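Side-chain contacts in enoyl-CoA hydratase (Mycobacterium smegmatis, PDB 3PE8), which probably catalyses the reversible addition of water across the double bond of 2-enoyl-CoA thioesters, as a zinc-binding member of the crotonase family: residues A[9-14]-A[38-43]; A[17-22]-A[193-198]; A[161-166]-A[171-176]. All coordinates share one frame; numbering follows the deposited sequence.

Contact 1 (A[9-14]-A[38-43]); sequences PVLLVD and RSTFFR
Leu11 lies against the helical turn formed by Thr40 and Phe41, and three of its side-chain atoms share the work. Its CB meets the methyl of Thr40 (CB to CG2 3.8 Å). The CG of Leu11 is turned anti to the backbone N (chi1 -171°), which carries both methyls over to the helix. One of them, CD2, settles on the helix backbone, 4.0 Å from CA of Phe41, and it is also near the carbonyl O of Thr40. The other, CD1, comes to the edge of the Phe41 ring, near the ring plane, 4.1 Å from its CD1. A leucine methyl at a ring edge is plain van der Waals contact, with no CH-pi geometry. This is the close-packed part: Leu11 and Phe41 are both buried, and the CA atoms of these two residues approach to 6.8 Å.

Toward Val10 the contact is looser: Val10 makes a single approach and loses 22 Å² to the helix against 69 Å² for Leu11, and Val10 and Thr40 are the partly exposed residues. Here CG2 of Val10 stands 4.1 Å from OG1 of Thr40, an apolar methyl beside a hydroxyl. That hydroxyl is hydrogen-bonded to the carbonyl O of Glu36 one turn back, so Thr40 offers its methyl CG2 to Leu11 while its oxygen is satisfied within its own helix. The contact is thus van der Waals in kind, with the Thr40 oxygens merely neighbours, and 172 Å² is buried in all.

The contact fastens the edge strand 11-16 of the six-stranded sheet to helix 35-50, an alpha-on-beta packing within the crotonase fold. Strand 19-24 is the next strand in the sheet, and its Leu24 touches both Leu11 and Phe41; Ala44, one turn further along helix 35-50, also packs on Leu11.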
ATOM      1  N   PRO A   9      28.449  35.001   1.694  1.00 33.21           N
ATOM      2  CA  PRO A   9      28.074  33.641   2.054  1.00 28.45           C
ATOM      3  C   PRO A   9      27.253  33.000   0.949  1.00 23.71           C
ATOM      4  O   PRO A   9      26.527  33.693   0.219  1.00 21.85           O
ATOM      5  CB  PRO A   9      27.218  33.823   3.298  1.00 28.96           C
ATOM      6  CG  PRO A   9      26.684  35.184   3.185  1.00 32.14           C
ATOM      7  CD  PRO A   9      27.748  35.998   2.515  1.00 33.54           C
ATOM      8  N   VAL A  10      27.343  31.685   0.864  1.00 19.40           N
ATOM      9  CA  VAL A  10      26.594  30.944  -0.145  1.00 17.31           C
ATOM     10  C   VAL A  10      25.101  30.886   0.151  1.00 15.19           C
ATOM     11  O   VAL A  10      24.336  30.524  -0.733  1.00 13.92           O
ATOM     12  CB  VAL A  10      27.113  29.489  -0.358  1.00 17.25           C
ATOM     13  CG1 VAL A  10      28.537  29.509  -0.959  1.00 19.94           C
ATOM     14  CG2 VAL A  10      26.977  28.654   0.921  1.00 18.69           C
ATOM     15  N   LEU A  11      24.689  31.235   1.379  1.00 14.53           N
ATOM     16  CA  LEU A  11      23.278  31.220   1.785  1.00 13.46           C
ATOM     17  C   LEU A  11      22.997  32.442   2.630  1.00 14.29           C
ATOM     18  O   LEU A  11      23.635  32.614   3.657  1.00 16.86           O
ATOM     19  CB  LEU A  11      22.902  29.975   2.591  1.00 13.56           C
ATOM     20  CG  LEU A  11      21.401  29.795   2.849  1.00 13.62           C
ATOM     21  CD1 LEU A  11      20.650  29.360   1.601  1.00 13.02           C
ATOM     22  CD2 LEU A  11      21.199  28.772   3.995  1.00 15.43           C
ATOM     23  N   LEU A  12      22.092  33.300   2.197  1.00 13.09           N
ATOM     24  CA  LEU A  12      21.703  34.463   2.995  1.00 13.86           C
ATOM     25  C   LEU A  12      20.536  34.096   3.886  1.00 13.77           C
ATOM     26  O   LEU A  12      19.663  33.310   3.475  1.00 13.66           O
ATOM     27  CB  LEU A  12      21.343  35.649   2.107  1.00 15.35           C
ATOM     28  CG  LEU A  12      22.474  36.109   1.194  1.00 17.03           C
ATOM     29  CD1 LEU A  12      21.956  37.136   0.214  1.00 21.87           C
ATOM     30  CD2 LEU A  12      23.647  36.669   1.989  1.00 20.42           C
ATOM     31  N   VAL A  13      20.534  34.638   5.108  1.00 13.86           N
ATOM     32  CA  VAL A  13      19.499  34.317   6.105  1.00 14.15           C
ATOM     33  C   VAL A  13      18.956  35.620   6.685  1.00 14.40           C
ATOM     34  O   VAL A  13      19.716  36.460   7.141  1.00 16.10           O
ATOM     35  CB  VAL A  13      20.060  33.413   7.240  1.00 14.66           C
ATOM     36  CG1 VAL A  13      18.991  33.069   8.282  1.00 16.34           C
ATOM     37  CG2 VAL A  13      20.739  32.133   6.688  1.00 15.11           C
ATOM     38  N   ASP A  14      17.621  35.766   6.692  1.00 13.17           N
ATOM     39  CA  ASP A  14      16.941  36.897   7.303  1.00 14.38           C
ATOM     40  C   ASP A  14      15.801  36.342   8.157  1.00 12.86           C
ATOM     41  O   ASP A  14      15.136  35.394   7.732  1.00 13.99           O
ATOM     42  CB  ASP A  14      16.325  37.794   6.240  1.00 14.85           C
ATOM     43  CG  ASP A  14      15.487  38.920   6.845  1.00 17.42           C
ATOM     44  OD1 ASP A  14      14.258  38.757   7.020  1.00 16.44           O
ATOM     45  OD2 ASP A  14      16.090  39.946   7.233  1.00 21.06           O
ATOM     46  N   ARG A  38      24.823  22.784  -0.309  1.00 15.47           N
ATOM     47  CA  ARG A  38      23.924  21.724   0.181  1.00 15.50           C
ATOM     48  C   ARG A  38      24.012  21.597   1.693  1.00 16.81           C
ATOM     49  O   ARG A  38      23.005  21.638   2.400  1.00 16.84           O
ATOM     50  CB  ARG A  38      24.246  20.387  -0.504  1.00 16.99           C
ATOM     51  CG  ARG A  38      23.867  20.314  -1.953  1.00 18.18           C
ATOM     52  CD  ARG A  38      24.086  18.887  -2.581  1.00 20.00           C
ATOM     53  NE  ARG A  38      25.375  18.205  -2.351  1.00 26.26           N
ATOM     54  CZ  ARG A  38      26.421  18.186  -3.186  1.00 26.73           C
ATOM     55  NH1 ARG A  38      26.412  18.851  -4.336  1.00 27.57           N
ATOM     56  NH2 ARG A  38      27.517  17.503  -2.861  1.00 29.05           N
ATOM     57  N   SER A  39      25.231  21.492   2.209  1.00 16.55           N
ATOM     58  CA  SER A  39      25.471  21.364   3.651  0.50 17.41           C
ATOM     59  C   SER A  39      24.838  22.520   4.412  1.00 16.67           C
ATOM     60  O   SER A  39      24.144  22.334   5.428  1.00 17.11           O
ATOM     61  CB  SER A  39      26.970  21.366   3.934  0.50 18.71           C
ATOM     62  OG  SER A  39      27.225  21.261   5.334  0.50 21.15           O
ATOM     63  N   THR A  40      25.132  23.726   3.932  1.00 16.14           N
ATOM     64  CA  THR A  40      24.682  24.954   4.581  1.00 15.76           C
ATOM     65  C   THR A  40      23.147  25.071   4.536  1.00 14.91           C
ATOM     66  O   THR A  40      22.509  25.417   5.543  1.00 15.32           O
ATOM     67  CB  THR A  40      25.362  26.195   3.938  1.00 15.47           C
ATOM     68  OG1 THR A  40      26.791  26.061   4.050  1.00 18.06           O
ATOM     69  CG2 THR A  40      24.939  27.481   4.649  1.00 16.08           C
ATOM     70  N   PHE A  41      22.571  24.773   3.383  1.00 14.83           N
ATOM     71  CA  PHE A  41      21.114  24.881   3.217  1.00 13.32           C
ATOM     72  C   PHE A  41      20.364  23.894   4.095  1.00 13.78           C
ATOM     73  O   PHE A  41      19.423  24.251   4.830  1.00 13.12           O
ATOM     74  CB  PHE A  41      20.741  24.677   1.753  1.00 13.40           C
ATOM     75  CG  PHE A  41      19.268  24.706   1.502  1.00 12.78           C
ATOM     76  CD1 PHE A  41      18.548  25.887   1.614  1.00 14.69           C
ATOM     77  CD2 PHE A  41      18.586  23.527   1.223  1.00 14.29           C
ATOM     78  CE1 PHE A  41      17.171  25.891   1.412  1.00 13.48           C
ATOM     79  CE2 PHE A  41      17.208  23.543   1.018  1.00 14.09           C
ATOM     80  CZ  PHE A  41      16.518  24.736   1.129  1.00 14.10           C
ATOM     81  N   PHE A  42      20.772  22.632   4.040  1.00 14.02           N
ATOM     82  CA  PHE A  42      20.090  21.600   4.809  1.00 15.71           C
ATOM     83  C   PHE A  42      20.240  21.842   6.302  1.00 15.88           C
ATOM     84  O   PHE A  42      19.295  21.625   7.069  1.00 17.01           O
ATOM     85  CB  PHE A  42      20.486  20.184   4.358  1.00 16.59           C
ATOM     86  CG  PHE A  42      20.022  19.847   2.954  1.00 16.39           C
ATOM     87  CD1 PHE A  42      18.670  19.910   2.629  1.00 18.45           C
ATOM     88  CD2 PHE A  42      20.920  19.527   1.948  1.00 19.13           C
ATOM     89  CE1 PHE A  42      18.228  19.653   1.335  1.00 18.14           C
ATOM     90  CE2 PHE A  42      20.466  19.268   0.645  1.00 17.82           C
ATOM     91  CZ  PHE A  42      19.116  19.301   0.360  1.00 17.29           C
ATOM     92  N   ARG A  43      21.414  22.320   6.737  1.00 16.39           N
ATOM     93  CA  ARG A  43      21.604  22.716   8.120  1.00 17.05           C
ATOM     94  C   ARG A  43      20.710  23.903   8.513  1.00 16.49           C
ATOM     95  O   ARG A  43      20.151  23.928   9.593  1.00 17.11           O
ATOM     96  CB  ARG A  43      23.084  23.038   8.404  1.00 18.26           C
ATOM     97  CG  ARG A  43      23.359  23.480   9.835  1.00 23.36           C
ATOM     98  CD  ARG A  43      24.866  23.571  10.105  1.00 31.08           C
ATOM     99  NE  ARG A  43      25.446  24.669   9.318  1.00 36.66           N
ATOM    100  CZ  ARG A  43      26.283  24.556   8.280  1.00 38.55           C
ATOM    101  NH1 ARG A  43      26.717  23.367   7.835  1.00 39.92           N
ATOM    102  NH2 ARG A  43      26.698  25.667   7.681  1.00 38.06           N
TER

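Contact 2 (A[17-22]-A[193-198]); sequences DRVRTL and SIVGNN
Val195 turns CG1 anti to its backbone N (chi1 167°) and CG2 anti to its carbonyl carbon, so that both methyls face the turn 17-18 and CG2 also reaches Val19 at the start of strand 19-24. Val19 has nearly the same first torsion, 180°, and its CG2, lying beside its own backbone N, is the branch that meets Val195. The two CG2 methyls of Val19 and Val195 touch at 3.9 Å, and the side chains meet at a slant.

The Val195 isopropyl group also spans the turn that precedes the strand. Its CG2 is 3.9 Å from the carbonyl O of Asp17 and its CG1 is at 4.0 Å from that same oxygen, so the carbonyl faces the fork of the valine. Farther out, CB of Arg18 comes no nearer than 4.5 Å to CG1 of Val195. Asp17 and Arg18 both have positive phi (56° and 70°), evidence of the tight reversal between strands 11-16 and 19-24.

The polar end of Arg18 is engaged elsewhere: its NH2 forms a salt bridge with Asp55 and also bonds the carbonyl O of Asp52. Next to Val195, Ile194 packs on Leu158 of a second subunit, so this end of helix 183-195 lies at a subunit interface.

Only 115 Å² is buried, and methyl groups with one carbonyl make up the close contacts. Such chemistry implies nondirectional packing between the hairpin turn and the end of helix 183-195, while the guanidinium of Arg18 is paired with Asp55, away from the methyls.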
ATOM      1  N   ASP A  17       9.475  39.156  11.443  1.00 13.05           N
ATOM      2  CA  ASP A  17       8.081  38.833  11.719  1.00 12.57           C
ATOM      3  C   ASP A  17       7.842  37.325  11.780  1.00 12.38           C
ATOM      4  O   ASP A  17       6.802  36.789  11.303  1.00 12.78           O
ATOM      5  CB  ASP A  17       7.160  39.546  10.723  1.00 12.91           C
ATOM      6  CG  ASP A  17       7.232  41.046  10.821  1.00 15.30           C
ATOM      7  OD1 ASP A  17       7.812  41.564  11.785  1.00 15.89           O
ATOM      8  OD2 ASP A  17       6.707  41.703   9.886  1.00 16.62           O
ATOM      9  N   ARG A  18       8.835  36.651  12.375  1.00 12.39           N
ATOM     10  CA  ARG A  18       8.805  35.208  12.647  1.00 13.21           C
ATOM     11  C   ARG A  18       8.913  34.358  11.404  1.00 12.33           C
ATOM     12  O   ARG A  18       8.614  33.171  11.426  1.00 12.95           O
ATOM     13  CB  ARG A  18       7.624  34.821  13.550  1.00 13.82           C
ATOM     14  CG  ARG A  18       7.561  35.650  14.860  1.00 15.51           C
ATOM     15  CD  ARG A  18       6.516  35.114  15.845  1.00 16.00           C
ATOM     16  NE  ARG A  18       6.741  33.688  16.109  1.00 17.74           N
ATOM     17  CZ  ARG A  18       7.652  33.188  16.940  1.00 19.91           C
ATOM     18  NH1 ARG A  18       8.431  33.972  17.687  1.00 21.59           N
ATOM     19  NH2 ARG A  18       7.777  31.869  17.026  1.00 22.57           N
ATOM     20  N   VAL A  19       9.358  34.987  10.310  1.00 10.80           N
ATOM     21  CA  VAL A  19       9.571  34.307   9.042  1.00 10.33           C
ATOM     22  C   VAL A  19      11.046  34.336   8.685  1.00 11.52           C
ATOM     23  O   VAL A  19      11.652  35.402   8.661  1.00 12.37           O
ATOM     24  CB  VAL A  19       8.722  34.951   7.926  1.00 11.58           C
ATOM     25  CG1 VAL A  19       8.962  34.216   6.564  1.00 12.31           C
ATOM     26  CG2 VAL A  19       7.219  34.971   8.303  1.00 12.78           C
ATOM     27  N   ARG A  20      11.628  33.151   8.446  1.00 11.19           N
ATOM     28  CA  ARG A  20      13.048  33.065   8.094  1.00 11.97           C
ATOM     29  C   ARG A  20      13.146  32.824   6.599  1.00 11.68           C
ATOM     30  O   ARG A  20      12.612  31.842   6.097  1.00 10.49           O
ATOM     31  CB  ARG A  20      13.757  31.945   8.831  1.00 13.11           C
ATOM     32  CG  ARG A  20      15.254  31.904   8.434  1.00 14.64           C
ATOM     33  CD  ARG A  20      16.104  31.260   9.446  1.00 16.26           C
ATOM     34  NE  ARG A  20      16.102  31.999  10.698  1.00 14.96           N
ATOM     35  CZ  ARG A  20      16.578  31.509  11.823  1.00 17.49           C
ATOM     36  NH1 ARG A  20      17.098  30.273  11.840  1.00 19.40           N
ATOM     37  NH2 ARG A  20      16.543  32.241  12.946  1.00 19.00           N
ATOM     38  N   THR A  21      13.808  33.744   5.896  1.00 11.06           N
ATOM     39  CA  THR A  21      14.039  33.604   4.480  1.00 10.95           C
ATOM     40  C   THR A  21      15.456  33.094   4.263  1.00 10.45           C
ATOM     41  O   THR A  21      16.433  33.685   4.778  1.00 11.55           O
ATOM     42  CB  THR A  21      13.834  34.948   3.748  1.00 12.25           C
ATOM     43  OG1 THR A  21      12.518  35.484   4.015  1.00 13.83           O
ATOM     44  CG2 THR A  21      14.003  34.772   2.215  1.00 11.94           C
ATOM     45  N   LEU A  22      15.567  32.010   3.501  1.00 10.12           N
ATOM     46  CA  LEU A  22      16.848  31.385   3.143  1.00 10.27           C
ATOM     47  C   LEU A  22      17.001  31.628   1.645  1.00 10.32           C
ATOM     48  O   LEU A  22      16.165  31.171   0.841  1.00 11.19           O
ATOM     49  CB  LEU A  22      16.789  29.883   3.427  1.00 10.39           C
ATOM     50  CG  LEU A  22      16.489  29.480   4.879  1.00 10.63           C
ATOM     51  CD1 LEU A  22      16.402  27.953   4.997  1.00 11.59           C
ATOM     52  CD2 LEU A  22      17.543  30.071   5.846  1.00 13.40           C
ATOM     53  N   SER A 193      -0.119  35.224   6.938  1.00 12.51           N
ATOM     54  CA  SER A 193      -1.371  34.520   7.220  1.00 13.41           C
ATOM     55  C   SER A 193      -1.168  33.291   8.091  1.00 13.23           C
ATOM     56  O   SER A 193      -1.909  33.075   9.037  1.00 14.07           O
ATOM     57  CB  SER A 193      -2.111  34.136   5.941  1.00 14.38           C
ATOM     58  OG  SER A 193      -2.418  35.277   5.197  1.00 16.68           O
ATOM     59  N   ILE A 194      -0.102  32.555   7.834  1.00 11.76           N
ATOM     60  CA  ILE A 194       0.216  31.392   8.632  1.00 11.15           C
ATOM     61  C   ILE A 194       0.606  31.786  10.056  1.00 12.08           C
ATOM     62  O   ILE A 194       0.147  31.196  11.016  1.00 13.33           O
ATOM     63  CB  ILE A 194       1.338  30.556   7.977  1.00 11.09           C
ATOM     64  CG1 ILE A 194       0.927  30.087   6.576  1.00 11.39           C
ATOM     65  CG2 ILE A 194       1.685  29.333   8.878  1.00 10.48           C
ATOM     66  CD1 ILE A 194       1.993  29.218   5.875  1.00 10.39           C
ATOM     67  N   VAL A 195       1.458  32.800  10.164  1.00 12.44           N
ATOM     68  CA  VAL A 195       1.960  33.334  11.448  1.00 12.68           C
ATOM     69  C   VAL A 195       0.782  33.771  12.338  1.00 13.87           C
ATOM     70  O   VAL A 195       0.825  33.629  13.559  1.00 14.34           O
ATOM     71  CB  VAL A 195       2.997  34.448  11.213  1.00 12.58           C
ATOM     72  CG1 VAL A 195       3.314  35.252  12.514  1.00 13.12           C
ATOM     73  CG2 VAL A 195       4.288  33.844  10.652  1.00 12.99           C
ATOM     74  N   GLY A 196      -0.272  34.297  11.731  1.00 14.42           N
ATOM     75  CA  GLY A 196      -1.488  34.685  12.480  1.00 15.17           C
ATOM     76  C   GLY A 196      -2.342  33.567  13.061  1.00 15.68           C
ATOM     77  O   GLY A 196      -3.264  33.819  13.867  1.00 16.79           O
ATOM     78  N   ASN A 197      -2.091  32.327  12.647  1.00 13.46           N
ATOM     79  CA  ASN A 197      -2.824  31.174  13.139  1.00 14.80           C
ATOM     80  C   ASN A 197      -2.189  30.588  14.412  1.00 15.50           C
ATOM     81  O   ASN A 197      -1.200  31.092  14.905  1.00 16.19           O
ATOM     82  CB  ASN A 197      -2.923  30.136  12.019  1.00 15.21           C
ATOM     83  CG  ASN A 197      -3.917  30.542  10.982  1.00 20.66           C
ATOM     84  OD1 ASN A 197      -3.686  30.374   9.782  1.00 22.57           O
ATOM     85  ND2 ASN A 197      -5.012  31.143  11.415  1.00 20.83           N
ATOM     86  N   ASN A 198      -2.848  29.596  14.975  1.00 16.06           N
ATOM     87  CA  ASN A 198      -2.385  28.848  16.130  1.00 15.37           C
ATOM     88  C   ASN A 198      -1.216  27.987  15.706  1.00 14.74           C
ATOM     89  O   ASN A 198      -1.400  27.013  14.964  1.00 13.78           O
ATOM     90  CB  ASN A 198      -3.561  27.972  16.599  1.00 17.19           C
ATOM     91  CG  ASN A 198      -3.238  27.086  17.815  1.00 16.99           C
ATOM     92  OD1 ASN A 198      -2.136  26.578  17.974  1.00 18.66           O
ATOM     93  ND2 ASN A 198      -4.271  26.807  18.624  1.00 20.64           N
TER

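Contact 3 (A[161-166]-A[171-176]); sequences DYLSAQ and AGLVTE
The Schellman motif that ends helix 165-171 brings the chain back past the short strand 163-164 from which that helix starts, and the contact closes across this helical unit. Gly172 takes the positive phi of the motif (97°), and Leu173 follows it. At the other end, Ser164 is the N-cap residue, its OG bonded to the backbone N of Asp167. Just outside these two ends, Leu163 and Leu173 meet through one methyl each, CD2 to CD2 at 4.1 Å, the side chains slanting across one another.

In both leucines the first torsion is extended (-175° in Leu163 and 179° in Leu173), directing CG off the local backbone toward the other segment. A second, slightly longer touch lies apart from the first: CG2 of Val174 is 4.3 Å from the carbonyl O of Ala165, in the first turn of the helix. The CA atoms of these two residues are 8.0 Å apart, so the backbones stay well separated and it is the valine side chain that reaches across.

Val148 of helix 140-148 touches both leucines, and Phe125 of strand 124-126 packs on Leu173 and Val174. Further along, Glu176 makes salt bridges with Arg189 and with Arg155 of a second subunit.

All four touching residues are buried, yet the summed area is only 120 Å². One methyl pair and one methyl set by a carbonyl O imply nondirectional packing: no polar pair joins the two segments, and directional bonds run from them to surrounding strands, as from Leu163 to Phe125 and Thr175 to Leu117, and to the second subunit.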
ATOM      1  N   ASP A 161      12.211  20.040 -21.774  1.00 13.58           N
ATOM      2  CA  ASP A 161      11.753  21.390 -22.103  1.00 15.45           C
ATOM      3  C   ASP A 161      11.278  22.126 -20.836  1.00 13.04           C
ATOM      4  O   ASP A 161      10.796  21.529 -19.852  1.00 11.95           O
ATOM      5  CB  ASP A 161      10.532  21.365 -23.052  1.00 16.66           C
ATOM      6  CG  ASP A 161      10.809  20.838 -24.457  1.00 22.93           C
ATOM      7  OD1 ASP A 161      11.952  20.860 -24.966  1.00 26.08           O
ATOM      8  OD2 ASP A 161       9.774  20.440 -25.069  1.00 28.15           O
ATOM      9  N   TYR A 162      11.325  23.449 -20.904  1.00 13.97           N
ATOM     10  CA  TYR A 162      10.828  24.257 -19.822  1.00 12.96           C
ATOM     11  C   TYR A 162       9.306  24.280 -19.759  1.00 12.96           C
ATOM     12  O   TYR A 162       8.599  24.344 -20.807  1.00 14.14           O
ATOM     13  CB  TYR A 162      11.288  25.700 -19.958  1.00 13.27           C
ATOM     14  CG  TYR A 162      12.704  25.987 -19.575  1.00 14.69           C
ATOM     15  CD1 TYR A 162      13.134  25.804 -18.274  1.00 17.86           C
ATOM     16  CD2 TYR A 162      13.583  26.526 -20.504  1.00 20.21           C
ATOM     17  CE1 TYR A 162      14.434  26.090 -17.893  1.00 21.42           C
ATOM     18  CE2 TYR A 162      14.916  26.836 -20.118  1.00 25.37           C
ATOM     19  CZ  TYR A 162      15.299  26.613 -18.806  1.00 23.60           C
ATOM     20  OH  TYR A 162      16.595  26.913 -18.413  1.00 31.86           O
ATOM     21  N   LEU A 163       8.807  24.266 -18.538  1.00 10.88           N
ATOM     22  CA  LEU A 163       7.414  24.536 -18.191  1.00 10.33           C
ATOM     23  C   LEU A 163       7.355  25.979 -17.687  1.00 10.46           C
ATOM     24  O   LEU A 163       8.060  26.335 -16.736  1.00 10.44           O
ATOM     25  CB  LEU A 163       6.939  23.588 -17.106  1.00 11.04           C
ATOM     26  CG  LEU A 163       5.476  23.679 -16.717  1.00 12.30           C
ATOM     27  CD1 LEU A 163       4.557  23.126 -17.813  1.00 19.01           C
ATOM     28  CD2 LEU A 163       5.229  23.023 -15.341  1.00 15.65           C
ATOM     29  N   SER A 164       6.507  26.793 -18.297  1.00 11.02           N
ATOM     30  CA  SER A 164       6.329  28.169 -17.901  1.00 10.51           C
ATOM     31  C   SER A 164       5.628  28.316 -16.583  1.00 10.41           C
ATOM     32  O   SER A 164       4.957  27.395 -16.098  1.00 10.38           O
ATOM     33  CB  SER A 164       5.522  28.910 -18.978  1.00 11.42           C
ATOM     34  OG  SER A 164       4.137  28.520 -18.977  1.00 13.28           O
ATOM     35  N   ALA A 165       5.732  29.508 -16.009  1.00 10.88           N
ATOM     36  CA  ALA A 165       5.034  29.797 -14.753  1.00 10.89           C
ATOM     37  C   ALA A 165       3.520  29.661 -14.906  1.00 11.47           C
ATOM     38  O   ALA A 165       2.873  29.104 -14.003  1.00 10.44           O
ATOM     39  CB  ALA A 165       5.403  31.206 -14.210  1.00 11.62           C
ATOM     40  N   GLN A 166       2.963  30.160 -16.011  1.00 12.34           N
ATOM     41  CA  GLN A 166       1.517  30.078 -16.205  1.00 13.26           C
ATOM     42  C   GLN A 166       1.068  28.640 -16.360  1.00 12.21           C
ATOM     43  O   GLN A 166       0.012  28.257 -15.839  1.00 11.60           O
ATOM     44  CB  GLN A 166       1.059  30.949 -17.370  1.00 15.02           C
ATOM     45  CG  GLN A 166       1.068  32.422 -16.962  1.00 18.61           C
ATOM     46  CD  GLN A 166       0.032  32.805 -15.825  1.00 24.63           C
ATOM     47  OE1 GLN A 166      -1.083  32.237 -15.714  1.00 29.25           O
ATOM     48  NE2 GLN A 166       0.398  33.791 -15.006  1.00 27.26           N
ATOM     49  N   ALA A 171      -1.331  23.631 -14.109  1.00 12.45           N
ATOM     50  CA  ALA A 171      -1.119  22.234 -13.740  1.00 13.45           C
ATOM     51  C   ALA A 171      -1.198  21.930 -12.263  1.00 13.24           C
ATOM     52  O   ALA A 171      -1.322  20.752 -11.897  1.00 14.73           O
ATOM     53  CB  ALA A 171       0.260  21.742 -14.268  1.00 14.76           C
ATOM     54  N   GLY A 172      -1.078  22.941 -11.400  1.00 12.17           N
ATOM     55  CA  GLY A 172      -1.102  22.759  -9.948  1.00 12.13           C
ATOM     56  C   GLY A 172       0.239  22.677  -9.249  1.00 10.78           C
ATOM     57  O   GLY A 172       0.312  22.404  -8.051  1.00 12.30           O
ATOM     58  N   LEU A 173       1.307  22.920  -9.998  1.00 10.43           N
ATOM     59  CA  LEU A 173       2.627  22.875  -9.415  1.00  9.44           C
ATOM     60  C   LEU A 173       2.884  24.060  -8.484  1.00  9.93           C
ATOM     61  O   LEU A 173       3.634  23.922  -7.532  1.00  9.75           O
ATOM     62  CB  LEU A 173       3.708  22.796 -10.512  1.00 10.30           C
ATOM     63  CG  LEU A 173       5.154  22.771 -10.092  1.00  9.16           C
ATOM     64  CD1 LEU A 173       5.537  21.591  -9.182  1.00 10.83           C
ATOM     65  CD2 LEU A 173       6.092  22.789 -11.344  1.00 12.20           C
ATOM     66  N   VAL A 174       2.302  25.213  -8.809  1.00  9.18           N
ATOM     67  CA  VAL A 174       2.400  26.410  -7.980  1.00  8.81           C
ATOM     68  C   VAL A 174       0.998  26.889  -7.652  1.00  9.09           C
ATOM     69  O   VAL A 174       0.008  26.604  -8.376  1.00 11.07           O
ATOM     70  CB  VAL A 174       3.231  27.548  -8.619  1.00  9.01           C
ATOM     71  CG1 VAL A 174       4.624  27.035  -8.997  1.00  9.74           C
ATOM     72  CG2 VAL A 174       2.504  28.163  -9.842  1.00 11.56           C
ATOM     73  N   THR A 175       0.904  27.616  -6.548  1.00  9.82           N
ATOM     74  CA  THR A 175      -0.392  28.123  -6.084  1.00 10.17           C
ATOM     75  C   THR A 175      -0.779  29.510  -6.618  1.00 10.89           C
ATOM     76  O   THR A 175      -1.964  29.924  -6.588  1.00 11.19           O
ATOM     77  CB  THR A 175      -0.471  28.190  -4.559  1.00  9.84           C
ATOM     78  OG1 THR A 175       0.469  29.133  -4.017  1.00 10.29           O
ATOM     79  CG2 THR A 175      -0.291  26.789  -3.900  1.00 10.02           C
ATOM     80  N   GLU A 176       0.220  30.243  -7.108  1.00 11.35           N
ATOM     81  CA  GLU A 176       0.081  31.654  -7.431  1.00 11.75           C
ATOM     82  C   GLU A 176       1.255  32.074  -8.308  1.00 11.06           C
ATOM     83  O   GLU A 176       2.375  31.603  -8.103  1.00 10.20           O
ATOM     84  CB  GLU A 176       0.055  32.457  -6.120  1.00 12.45           C
ATOM     85  CG  GLU A 176      -0.248  33.906  -6.254  1.00 15.11           C
ATOM     86  CD  GLU A 176      -0.344  34.646  -4.913  1.00 17.68           C
ATOM     87  OE1 GLU A 176      -0.019  34.086  -3.827  1.00 16.14           O
ATOM     88  OE2 GLU A 176      -0.704  35.856  -4.962  1.00 19.26           O
TER

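Contacts 1 and 2 are 19 Å apart between centres and share the six-stranded sheet. Strands 11-16 and 19-24 are antiparallel neighbours there, and the carbonyl O of Asp14 is 2.8 Å from N of Thr21, a probable hydrogen bond. The segments of contacts 1 and 2 alternate along the chain, so the amino-terminal hairpin is packed both by helix 35-50, close in sequence, and by helix 183-195, far from it. Contact 3 is nested in the long loop closed by contact 2, with centres 25 Å apart, and lies across the chain's centre from contact 1. Residues beside contacts 2 and 3 pack on a second subunit, near an interface of the six-chain assembly, whereas no other chain touches contact 1.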